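Local coordinates for protein putative retaining b-glycosidase (Saccharophagus degradans, PDB 5A95) that probably hydrolyses mixed-linkage beta-1,3-1,4-glucans as a retaining family 5 glycoside hydrolase, with substrate specificity dictated by its quaternary structure, at residues Ile106-Trp111 and Tyr157-Lys162; Gly145-Glu150 and Glu185-Pro190. The protein carries 1 engineered substitution. All coordinates share one frame; numbering follows the deposited sequence.

Contact 1 of 2, residues Ile106-Trp111 and Tyr157-Lys162. With BGC (beta-D-glucopyranose), chain D.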
ATOM      1  N   ILE A 106     -21.708   1.023  -3.090  1.00  6.23           N
ATOM      2  CA  ILE A 106     -20.675   0.835  -4.089  1.00  5.79           C
ATOM      3  C   ILE A 106     -19.626  -0.104  -3.549  1.00  6.02           C
ATOM      4  O   ILE A 106     -18.873   0.243  -2.648  1.00  6.24           O
ATOM      5  CB  ILE A 106     -20.093   2.185  -4.516  1.00  7.16           C
ATOM      6  CG1 ILE A 106     -21.214   3.031  -5.134  1.00  8.29           C
ATOM      7  CG2 ILE A 106     -18.913   2.009  -5.474  1.00  7.15           C
ATOM      8  CD1 ILE A 106     -20.997   4.520  -5.129  1.00  9.58           C
ATOM      9  N   HIS A 107     -19.610  -1.328  -4.062  1.00  6.29           N
ATOM     10  CA  HIS A 107     -18.684  -2.327  -3.571  1.00  6.44           C
ATOM     11  C   HIS A 107     -17.317  -2.144  -4.224  1.00  5.47           C
ATOM     12  O   HIS A 107     -17.228  -2.050  -5.442  1.00  6.99           O
ATOM     13  CB  HIS A 107     -19.192  -3.732  -3.860  1.00  6.67           C
ATOM     14  CG  HIS A 107     -20.327  -4.145  -2.986  1.00  6.89           C
ATOM     15  ND1 HIS A 107     -21.473  -3.400  -2.827  1.00  6.99           N
ATOM     16  CD2 HIS A 107     -20.489  -5.243  -2.211  1.00  6.95           C
ATOM     17  CE1 HIS A 107     -22.300  -4.041  -2.014  1.00  7.81           C
ATOM     18  NE2 HIS A 107     -21.720  -5.162  -1.623  1.00  7.19           N
ATOM     19  N   PRO A 108     -16.229  -2.170  -3.440  1.00  6.29           N
ATOM     20  CA  PRO A 108     -14.921  -1.962  -4.070  1.00  6.79           C
ATOM     21  C   PRO A 108     -14.603  -2.945  -5.198  1.00  6.74           C
ATOM     22  O   PRO A 108     -13.963  -2.578  -6.183  1.00  6.91           O
ATOM     23  CB  PRO A 108     -13.943  -2.119  -2.881  1.00  7.52           C
ATOM     24  CG  PRO A 108     -14.726  -1.580  -1.710  1.00  7.06           C
ATOM     25  CD  PRO A 108     -16.145  -2.095  -1.972  1.00  6.03           C
ATOM     26  N   VAL A 109     -15.005  -4.210  -5.057  1.00  7.00           N
ATOM     27  CA  VAL A 109     -14.689  -5.185  -6.112  1.00  7.42           C
ATOM     28  C   VAL A 109     -15.368  -4.782  -7.426  1.00  8.09           C
ATOM     29  O   VAL A 109     -14.848  -5.047  -8.498  1.00  8.25           O
ATOM     30  CB  VAL A 109     -15.082  -6.616  -5.685  1.00  8.07           C
ATOM     31  CG1 VAL A 109     -16.585  -6.784  -5.592  1.00  8.05           C
ATOM     32  CG2 VAL A 109     -14.450  -7.676  -6.605  1.00  8.92           C
ATOM     33  N   SER A 110     -16.543  -4.184  -7.330  1.00  7.20           N
ATOM     34  CA  SER A 110     -17.339  -3.732  -8.488  1.00  7.26           C
ATOM     35  C   SER A 110     -16.767  -2.449  -9.103  1.00  7.16           C
ATOM     36  O   SER A 110     -16.729  -2.306 -10.332  1.00  8.20           O
ATOM     37  CB  SER A 110     -18.785  -3.533  -8.037  1.00  7.73           C
ATOM     38  OG  SER A 110     -19.614  -3.277  -9.138  1.00  7.74           O
ATOM     39  N   TRP A 111     -16.323  -1.533  -8.249  1.00  6.93           N
ATOM     40  CA  TRP A 111     -15.567  -0.363  -8.646  1.00  6.91           C
ATOM     41  C   TRP A 111     -14.406  -0.818  -9.528  1.00  7.24           C
ATOM     42  O   TRP A 111     -14.177  -0.265 -10.609  1.00  8.48           O
ATOM     43  CB  TRP A 111     -15.100   0.373  -7.380  1.00  6.99           C
ATOM     44  CG  TRP A 111     -14.262   1.579  -7.560  1.00  7.46           C
ATOM     45  CD1 TRP A 111     -12.936   1.709  -7.234  1.00  8.19           C
ATOM     46  CD2 TRP A 111     -14.684   2.876  -7.992  1.00  7.57           C
ATOM     47  NE1 TRP A 111     -12.505   2.982  -7.447  1.00  8.11           N
ATOM     48  CE2 TRP A 111     -13.555   3.725  -7.920  1.00  8.52           C
ATOM     49  CE3 TRP A 111     -15.894   3.408  -8.425  1.00  7.97           C
ATOM     50  CZ2 TRP A 111     -13.605   5.066  -8.294  1.00  8.45           C
ATOM     51  CZ3 TRP A 111     -15.938   4.751  -8.760  1.00  9.92           C
ATOM     52  CH2 TRP A 111     -14.813   5.552  -8.715  1.00  9.93           C
ATOM     53  N   TYR A 157     -15.323  -6.777  -0.452  1.00  6.09           N
ATOM     54  CA  TYR A 157     -15.155  -5.548   0.251  1.00  5.99           C
ATOM     55  C   TYR A 157     -13.718  -5.036   0.272  1.00  6.70           C
ATOM     56  O   TYR A 157     -13.425  -3.976   0.834  1.00  6.75           O
ATOM     57  CB  TYR A 157     -15.624  -5.734   1.696  1.00  6.41           C
ATOM     58  CG  TYR A 157     -17.030  -6.280   1.779  1.00  6.30           C
ATOM     59  CD1 TYR A 157     -18.097  -5.645   1.150  1.00  6.27           C
ATOM     60  CD2 TYR A 157     -17.289  -7.428   2.485  1.00  6.93           C
ATOM     61  CE1 TYR A 157     -19.381  -6.198   1.205  1.00  6.55           C
ATOM     62  CE2 TYR A 157     -18.562  -7.974   2.568  1.00  6.55           C
ATOM     63  CZ  TYR A 157     -19.615  -7.363   1.916  1.00  6.56           C
ATOM     64  OH  TYR A 157     -20.882  -7.906   1.967  1.00  7.77           O
ATOM     65  N   ASP A 158     -12.790  -5.784  -0.310  1.00  6.51           N
ATOM     66  CA  ASP A 158     -11.367  -5.486  -0.184  1.00  6.52           C
ATOM     67  C   ASP A 158     -11.019  -4.148  -0.818  1.00  6.43           C
ATOM     68  O   ASP A 158     -11.433  -3.849  -1.927  1.00  6.48           O
ATOM     69  CB  ASP A 158     -10.541  -6.589  -0.866  1.00  6.83           C
ATOM     70  CG  ASP A 158      -9.057  -6.461  -0.600  1.00  9.70           C
ATOM     71  OD1 ASP A 158      -8.694  -6.356   0.561  1.00 14.14           O
ATOM     72  OD2 ASP A 158      -8.243  -6.502  -1.514  1.00 16.17           O
ATOM     73  N   THR A 159     -10.233  -3.361  -0.082  1.00  6.36           N
ATOM     74  CA  THR A 159      -9.811  -2.069  -0.539  1.00  6.14           C
ATOM     75  C   THR A 159      -8.514  -1.694   0.158  1.00  6.72           C
ATOM     76  O   THR A 159      -7.945  -2.488   0.924  1.00  7.08           O
ATOM     77  CB  THR A 159     -10.942  -1.001  -0.382  1.00  6.32           C
ATOM     78  OG1 THR A 159     -10.548   0.238  -1.004  1.00  7.51           O
ATOM     79  CG2 THR A 159     -11.334  -0.742   1.073  1.00  6.98           C
ATOM     80  N   THR A 160      -8.020  -0.511  -0.142  1.00  6.47           N
ATOM     81  CA  THR A 160      -6.837   0.044   0.505  1.00  6.10           C
ATOM     82  C   THR A 160      -7.156   1.479   0.891  1.00  6.22           C
ATOM     83  O   THR A 160      -8.118   2.080   0.401  1.00  6.26           O
ATOM     84  CB  THR A 160      -5.622   0.068  -0.438  1.00  6.30           C
ATOM     85  OG1 THR A 160      -5.915   0.907  -1.567  1.00  7.08           O
ATOM     86  CG2 THR A 160      -5.232  -1.319  -0.895  1.00  7.43           C
ATOM     87  N   ILE A 161      -6.339   2.047   1.756  1.00  5.39           N
ATOM     88  CA  ILE A 161      -6.497   3.470   2.062  1.00  5.83           C
ATOM     89  C   ILE A 161      -6.333   4.292   0.779  1.00  5.12           C
ATOM     90  O   ILE A 161      -7.075   5.219   0.528  1.00  6.14           O
ATOM     91  CB  ILE A 161      -5.534   3.916   3.185  1.00  6.98           C
ATOM     92  CG1 ILE A 161      -5.863   3.178   4.478  1.00  8.28           C
ATOM     93  CG2 ILE A 161      -5.644   5.417   3.386  1.00  7.34           C
ATOM     94  CD1 ILE A 161      -4.898   3.406   5.610  1.00  9.87           C
ATOM     95  N   LYS A 162      -5.354   3.951  -0.047  1.00  5.48           N
ATOM     96  CA  LYS A 162      -5.138   4.654  -1.293  1.00  5.49           C
ATOM     97  C   LYS A 162      -6.357   4.656  -2.202  1.00  5.32           C
ATOM     98  O   LYS A 162      -6.753   5.688  -2.736  1.00  6.07           O
ATOM     99  CB  LYS A 162      -3.932   4.088  -2.035  1.00  6.33           C
ATOM    100  CG  LYS A 162      -3.669   4.740  -3.396  1.00  5.72           C
ATOM    101  CD  LYS A 162      -2.516   4.061  -4.143  1.00  7.02           C
ATOM    102  CE  LYS A 162      -2.330   4.691  -5.510  1.00  7.88           C
ATOM    103  NZ  LYS A 162      -1.258   4.137  -6.344  1.00 10.61           N
TER
HETATM  104  C2  BGC D   2     -26.625  -9.668   1.414  1.00 10.27           C
HETATM  105  C3  BGC D   2     -25.907 -10.628   0.483  1.00 11.48           C
HETATM  106  C4  BGC D   2     -25.029  -9.882  -0.497  1.00 10.76           C
HETATM  107  C5  BGC D   2     -24.105  -8.908   0.234  1.00  9.99           C
HETATM  108  C6  BGC D   2     -23.369  -7.969  -0.687  1.00 10.08           C
HETATM  109  C1  BGC D   2     -25.561  -8.820   2.089  1.00 11.17           C
HETATM  110  O2  BGC D   2     -27.357 -10.452   2.354  1.00 12.10           O
HETATM  111  O3  BGC D   2     -26.891 -11.366  -0.254  1.00 13.27           O
HETATM  112  O4  BGC D   2     -24.228 -10.822  -1.207  1.00 11.73           O
HETATM  113  O5  BGC D   2     -24.866  -8.085   1.098  1.00  9.82           O
HETATM  114  O6  BGC D   2     -22.560  -7.084   0.082  1.00  8.60           O

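Contact 2 of 2, residues Gly145-Glu150 and Glu185-Pro190. With BGC (beta-D-glucopyranose), chain B.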
ATOM      1  N   GLY A 145     -14.988  -4.063   7.393  1.00  5.80           N
ATOM      2  CA  GLY A 145     -13.712  -4.436   7.934  1.00  5.89           C
ATOM      3  C   GLY A 145     -12.986  -3.258   8.544  1.00  5.54           C
ATOM      4  O   GLY A 145     -13.632  -2.288   8.994  1.00  6.08           O
ATOM      5  N   TYR A 146     -11.660  -3.323   8.556  1.00  5.90           N
ATOM      6  CA  TYR A 146     -10.852  -2.356   9.282  1.00  5.35           C
ATOM      7  C   TYR A 146      -9.874  -1.714   8.327  1.00  5.78           C
ATOM      8  O   TYR A 146      -8.818  -2.274   7.987  1.00  6.29           O
ATOM      9  CB  TYR A 146     -10.128  -3.025  10.487  1.00  5.27           C
ATOM     10  CG  TYR A 146      -9.694  -2.040  11.532  1.00  5.88           C
ATOM     11  CD1 TYR A 146     -10.629  -1.205  12.125  1.00  6.76           C
ATOM     12  CD2 TYR A 146      -8.369  -1.887  11.881  1.00  6.28           C
ATOM     13  CE1 TYR A 146     -10.275  -0.259  13.055  1.00  7.61           C
ATOM     14  CE2 TYR A 146      -8.002  -0.942  12.832  1.00  6.48           C
ATOM     15  CZ  TYR A 146      -8.964  -0.125  13.402  1.00  6.48           C
ATOM     16  OH  TYR A 146      -8.670   0.849  14.339  1.00  7.07           O
ATOM     17  N   LEU A 147     -10.243  -0.517   7.885  1.00  5.99           N
ATOM     18  CA  LEU A 147      -9.465   0.165   6.881  1.00  5.62           C
ATOM     19  C   LEU A 147      -8.014   0.438   7.309  1.00  5.29           C
ATOM     20  O   LEU A 147      -7.100   0.304   6.504  1.00  6.05           O
ATOM     21  CB  LEU A 147     -10.191   1.435   6.412  1.00  6.42           C
ATOM     22  CG  LEU A 147      -9.539   2.224   5.302  1.00  6.15           C
ATOM     23  CD1 LEU A 147      -9.371   1.395   4.037  1.00  7.25           C
ATOM     24  CD2 LEU A 147     -10.345   3.474   5.009  1.00  6.71           C
ATOM     25  N   PRO A 148      -7.778   0.773   8.598  1.00  5.51           N
ATOM     26  CA  PRO A 148      -6.370   1.057   8.953  1.00  6.50           C
ATOM     27  C   PRO A 148      -5.376  -0.072   8.714  1.00  6.69           C
ATOM     28  O   PRO A 148      -4.213   0.185   8.427  1.00  7.70           O
ATOM     29  CB  PRO A 148      -6.436   1.433  10.439  1.00  6.06           C
ATOM     30  CG  PRO A 148      -7.795   2.073  10.558  1.00  6.36           C
ATOM     31  CD  PRO A 148      -8.687   1.192   9.688  1.00  5.39           C
ATOM     32  N   THR A 149      -5.821  -1.326   8.844  1.00  5.83           N
ATOM     33  CA  THR A 149      -4.973  -2.481   8.539  1.00  5.08           C
ATOM     34  C   THR A 149      -5.268  -3.066   7.161  1.00  5.91           C
ATOM     35  O   THR A 149      -4.626  -4.037   6.749  1.00  6.14           O
ATOM     36  CB  THR A 149      -5.126  -3.591   9.569  1.00  6.90           C
ATOM     37  OG1 THR A 149      -6.498  -3.950   9.612  1.00  6.83           O
ATOM     38  CG2 THR A 149      -4.611  -3.173  10.920  1.00  7.51           C
ATOM     39  N   GLU A 150      -6.257  -2.529   6.464  1.00  5.62           N
ATOM     40  CA  GLU A 150      -6.662  -3.010   5.138  1.00  5.16           C
ATOM     41  C   GLU A 150      -7.013  -4.500   5.163  1.00  5.57           C
ATOM     42  O   GLU A 150      -6.615  -5.233   4.268  1.00  5.86           O
ATOM     43  CB  GLU A 150      -5.624  -2.650   4.042  1.00  5.59           C
ATOM     44  CG  GLU A 150      -5.358  -1.149   3.980  1.00  6.45           C
ATOM     45  CD  GLU A 150      -4.275  -0.747   3.037  1.00  7.45           C
ATOM     46  OE1 GLU A 150      -3.521  -1.639   2.614  1.00 10.57           O
ATOM     47  OE2 GLU A 150      -4.153   0.466   2.696  1.00  7.12           O
ATOM     48  N   GLU A 185     -20.972   8.595   2.451  1.00  5.85           N
ATOM     49  CA  GLU A 185     -20.845   7.634   3.566  1.00  5.80           C
ATOM     50  C   GLU A 185     -19.502   6.930   3.410  1.00  5.54           C
ATOM     51  O   GLU A 185     -19.339   6.046   2.579  1.00  5.88           O
ATOM     52  CB  GLU A 185     -22.015   6.695   3.577  1.00  6.24           C
ATOM     53  CG  GLU A 185     -21.987   5.691   4.721  1.00  5.96           C
ATOM     54  CD  GLU A 185     -23.299   4.945   4.872  1.00  6.47           C
ATOM     55  OE1 GLU A 185     -24.164   5.124   3.989  1.00  7.30           O
ATOM     56  OE2 GLU A 185     -23.448   4.162   5.845  1.00  6.43           O
ATOM     57  N   LEU A 186     -18.548   7.360   4.214  1.00  5.77           N
ATOM     58  CA  LEU A 186     -17.128   7.162   3.977  1.00  5.60           C
ATOM     59  C   LEU A 186     -16.673   5.702   3.969  1.00  5.57           C
ATOM     60  O   LEU A 186     -15.789   5.347   3.192  1.00  5.59           O
ATOM     61  CB  LEU A 186     -16.310   7.926   5.019  1.00  5.48           C
ATOM     62  CG  LEU A 186     -16.594   9.440   5.093  1.00  5.67           C
ATOM     63  CD1 LEU A 186     -15.655  10.089   6.117  1.00  6.68           C
ATOM     64  CD2 LEU A 186     -16.481  10.111   3.739  1.00  6.90           C
ATOM     65  N   PHE A 187     -17.267   4.890   4.851  1.00  5.22           N
ATOM     66  CA  PHE A 187     -16.875   3.484   4.991  1.00  5.07           C
ATOM     67  C   PHE A 187     -18.022   2.759   5.681  1.00  4.94           C
ATOM     68  O   PHE A 187     -18.204   2.880   6.893  1.00  5.90           O
ATOM     69  CB  PHE A 187     -15.582   3.342   5.786  1.00  5.75           C
ATOM     70  CG  PHE A 187     -15.028   1.942   5.761  1.00  5.59           C
ATOM     71  CD1 PHE A 187     -15.511   0.977   6.622  1.00  5.67           C
ATOM     72  CD2 PHE A 187     -14.003   1.601   4.897  1.00  5.57           C
ATOM     73  CE1 PHE A 187     -14.996  -0.321   6.587  1.00  5.77           C
ATOM     74  CE2 PHE A 187     -13.500   0.330   4.855  1.00  6.15           C
ATOM     75  CZ  PHE A 187     -13.996  -0.632   5.695  1.00  6.14           C
ATOM     76  N   ASN A 188     -18.784   1.983   4.904  1.00  5.86           N
ATOM     77  CA  ASN A 188     -20.026   1.345   5.348  1.00  4.80           C
ATOM     78  C   ASN A 188     -19.988   0.783   6.780  1.00  5.91           C
ATOM     79  O   ASN A 188     -20.710   1.228   7.675  1.00  5.78           O
ATOM     80  CB  ASN A 188     -20.373   0.286   4.322  1.00  5.38           C
ATOM     81  CG  ASN A 188     -21.460  -0.675   4.749  1.00  5.77           C
ATOM     82  OD1 ASN A 188     -22.556  -0.305   5.130  1.00  6.68           O
ATOM     83  ND2 ASN A 188     -21.147  -1.968   4.632  1.00  6.59           N
ATOM     84  N   GLU A 189     -19.184  -0.260   7.002  1.00  5.49           N
ATOM     85  CA  GLU A 189     -19.232  -1.006   8.264  1.00  5.44           C
ATOM     86  C   GLU A 189     -17.860  -1.284   8.839  1.00  4.12           C
ATOM     87  O   GLU A 189     -17.248  -2.345   8.556  1.00  5.89           O
ATOM     88  CB  GLU A 189     -20.057  -2.295   8.135  1.00  6.05           C
ATOM     89  CG  GLU A 189     -21.550  -2.012   8.198  1.00  6.85           C
ATOM     90  CD  GLU A 189     -22.432  -3.224   8.106  1.00  7.66           C
ATOM     91  OE1 GLU A 189     -21.968  -4.252   7.605  1.00 10.55           O
ATOM     92  OE2 GLU A 189     -23.612  -3.108   8.489  1.00  8.08           O
ATOM     93  N   PRO A 190     -17.392  -0.378   9.710  1.00  4.68           N
ATOM     94  CA  PRO A 190     -16.174  -0.658  10.450  1.00  4.83           C
ATOM     95  C   PRO A 190     -16.376  -1.856  11.379  1.00  5.53           C
ATOM     96  O   PRO A 190     -17.342  -1.909  12.136  1.00  5.47           O
ATOM     97  CB  PRO A 190     -15.957   0.620  11.244  1.00  5.63           C
ATOM     98  CG  PRO A 190     -16.676   1.671  10.441  1.00  5.75           C
ATOM     99  CD  PRO A 190     -17.916   0.957  10.019  1.00  5.30           C
TER
HETATM  100  C2  BGC B   1     -23.810  -5.770   5.064  1.00 12.97           C
HETATM  101  C3  BGC B   1     -24.639  -6.088   3.821  1.00 12.38           C
HETATM  102  C4  BGC B   1     -25.320  -7.450   4.001  1.00 11.95           C
HETATM  103  C5  BGC B   1     -26.124  -7.458   5.287  1.00 13.86           C
HETATM  104  C6  BGC B   1     -26.844  -8.765   5.514  1.00 17.66           C
HETATM  105  C1  BGC B   1     -24.522  -6.064   6.382  1.00 14.00           C
HETATM  106  O1  BGC B   1     -23.634  -6.240   7.456  1.00 15.06           O
HETATM  107  O2  BGC B   1     -23.343  -4.372   5.003  1.00 13.04           O
HETATM  108  O3  BGC B   1     -23.750  -5.998   2.664  1.00 10.68           O
HETATM  109  O4  BGC B   1     -26.180  -7.862   2.928  1.00 11.57           O
HETATM  110  O5  BGC B   1     -25.188  -7.303   6.348  1.00 14.48           O
HETATM  111  O6  BGC B   1     -27.374  -8.676   6.838  1.00 24.57           O

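Contact 1 of 2, residues Ile106-Trp111 and Tyr157-Lys162
His-107 and Tyr-157 meet in the glycan pocket at the C-terminal mouth of the (beta/alpha)8 barrel, where the segments following two neighbouring strands pack together. The two side chains run alongside each other and both end at O6 of the glucose of chain D. NE2 of His-107 lies 2.7 Å from that O6 in a nearly straight hydrogen bond, 172° at the hydrogen, with the hydroxyl in the imidazole plane. OH of Tyr-157 bonds to the same O6, also at 2.7 Å, so two ring-borne polar atoms grip one sugar hydroxyl. Histidine and tyrosine suit this task because each carries a polar atom at the end of a stiff ring. The two rings are oblique to each other, planes at 35°, and are closest at CD2 of His-107 and CE1 of Tyr-157, 3.7 Å apart. With CG anti to the carbonyl carbon (chi1 -74°), the imidazole is carried alongside the Tyr-157 ring, and the ND1 bond to Pro-105 O fixes its rotation.

Behind the rings, Pro-108 opens the helix 108-114, a place that costs no hydrogen bond because a first-turn nitrogen needs no helical partner. Its CB rests 3.2 Å from Asp-158 O, while CG approaches Tyr-157 O and Thr-159 CB. Both carbonyls have polar partners as well, Arg-112 NH1 for Asp-158 O and Ser-143 OG for Tyr-157 O. The N-cap residue His-107 accepts the helical bond from Trp-111 N at its own O, 3.0 Å away.

Trp-31 of the second subunit meets the His-107 ring, and Lys-162 of that subunit forms a salt bridge with Asp-158. Within the chain, Pro-108, just after strand 101-106, and Thr-159, just before the N-cap of helix 161-174, both pack on Trp-141 of strand 136-144.

Contact 2 of 2, residues Gly145-Glu150 and Glu185-Pro190
Gly-145 pairs with Pro-190 as a parallel beta bridge just past the ends of neighbouring TIM-barrel strands 136-144 and 181-185, within the Asn-Glu-Pro signature of glycoside hydrolase family 5. Gly-145 N donates to Glu-189 O at 3.1 Å (156° at the hydrogen), and Pro-190 CA approaches Gly-145 O as a CA-H...O contact. Glycine fits this corner because its backbone angles would drive any beta carbon into the carbonyl oxygen one residue back.

Phe-187 fills the angle between the segments. Its first bond, to CB, points toward 145-150, and CG anti to the backbone N (chi1 -171°) brings the ring between Leu-147 and Gly-145. CD2 touches Leu-147 CB and CD2, and CE2 comes within 3.8 Å of that CB, an apolar meeting of two side chains that cross obliquely. At the tip, CZ lies 3.7 Å from Gly-145 O, and on the second branch CE1 comes to 3.4 Å from the same oxygen, while Gly-145 N sits at the ring edge, in its plane. Without the ring, as with an alanine here, Leu-147 would probably face a gap and the carbonyl of Gly-145 would lose the surface it rests on.

Just before Pro-190, the side chains of Asn-188 and Glu-189 turn into the glycan pocket. In this family the glutamate of the signature is the general acid/base, a role consistent with the place of Glu-189. Its OE2 bonds to His-254 ND1. Asn-188 ND2 reaches O2 of the chain B glucose at 3.3 Å, and the anomeric hydroxyl O1 of that sugar donates to Glu-189 OE1 over 2.6 Å.

Overall arrangement
C1 of the chain D glucose lies a glycosidic bond length from O4 of the chain B glucose, consistent with neighbouring units of one bound oligosaccharide. Contact 1 would then hold the sugar farther from the reducing end and contact 2 the one beside Glu-189, an order consistent with subsites -2 and -1. Their centres are about 10 Å apart, and their segments alternate along the chain. They also touch directly: Glu-150 OE2 lies 2.9 Å from Ile-161 N, a probable hydrogen bond at the start of helix 161-174, and Leu-147 CD1 packs against Thr-160 C. At contact 1, Trp-31 and Tyr-36 of the second subunit lie against His-107 and Tyr-157; contact 2 meets that subunit at Thr-149 and Glu-150, away from the sugar.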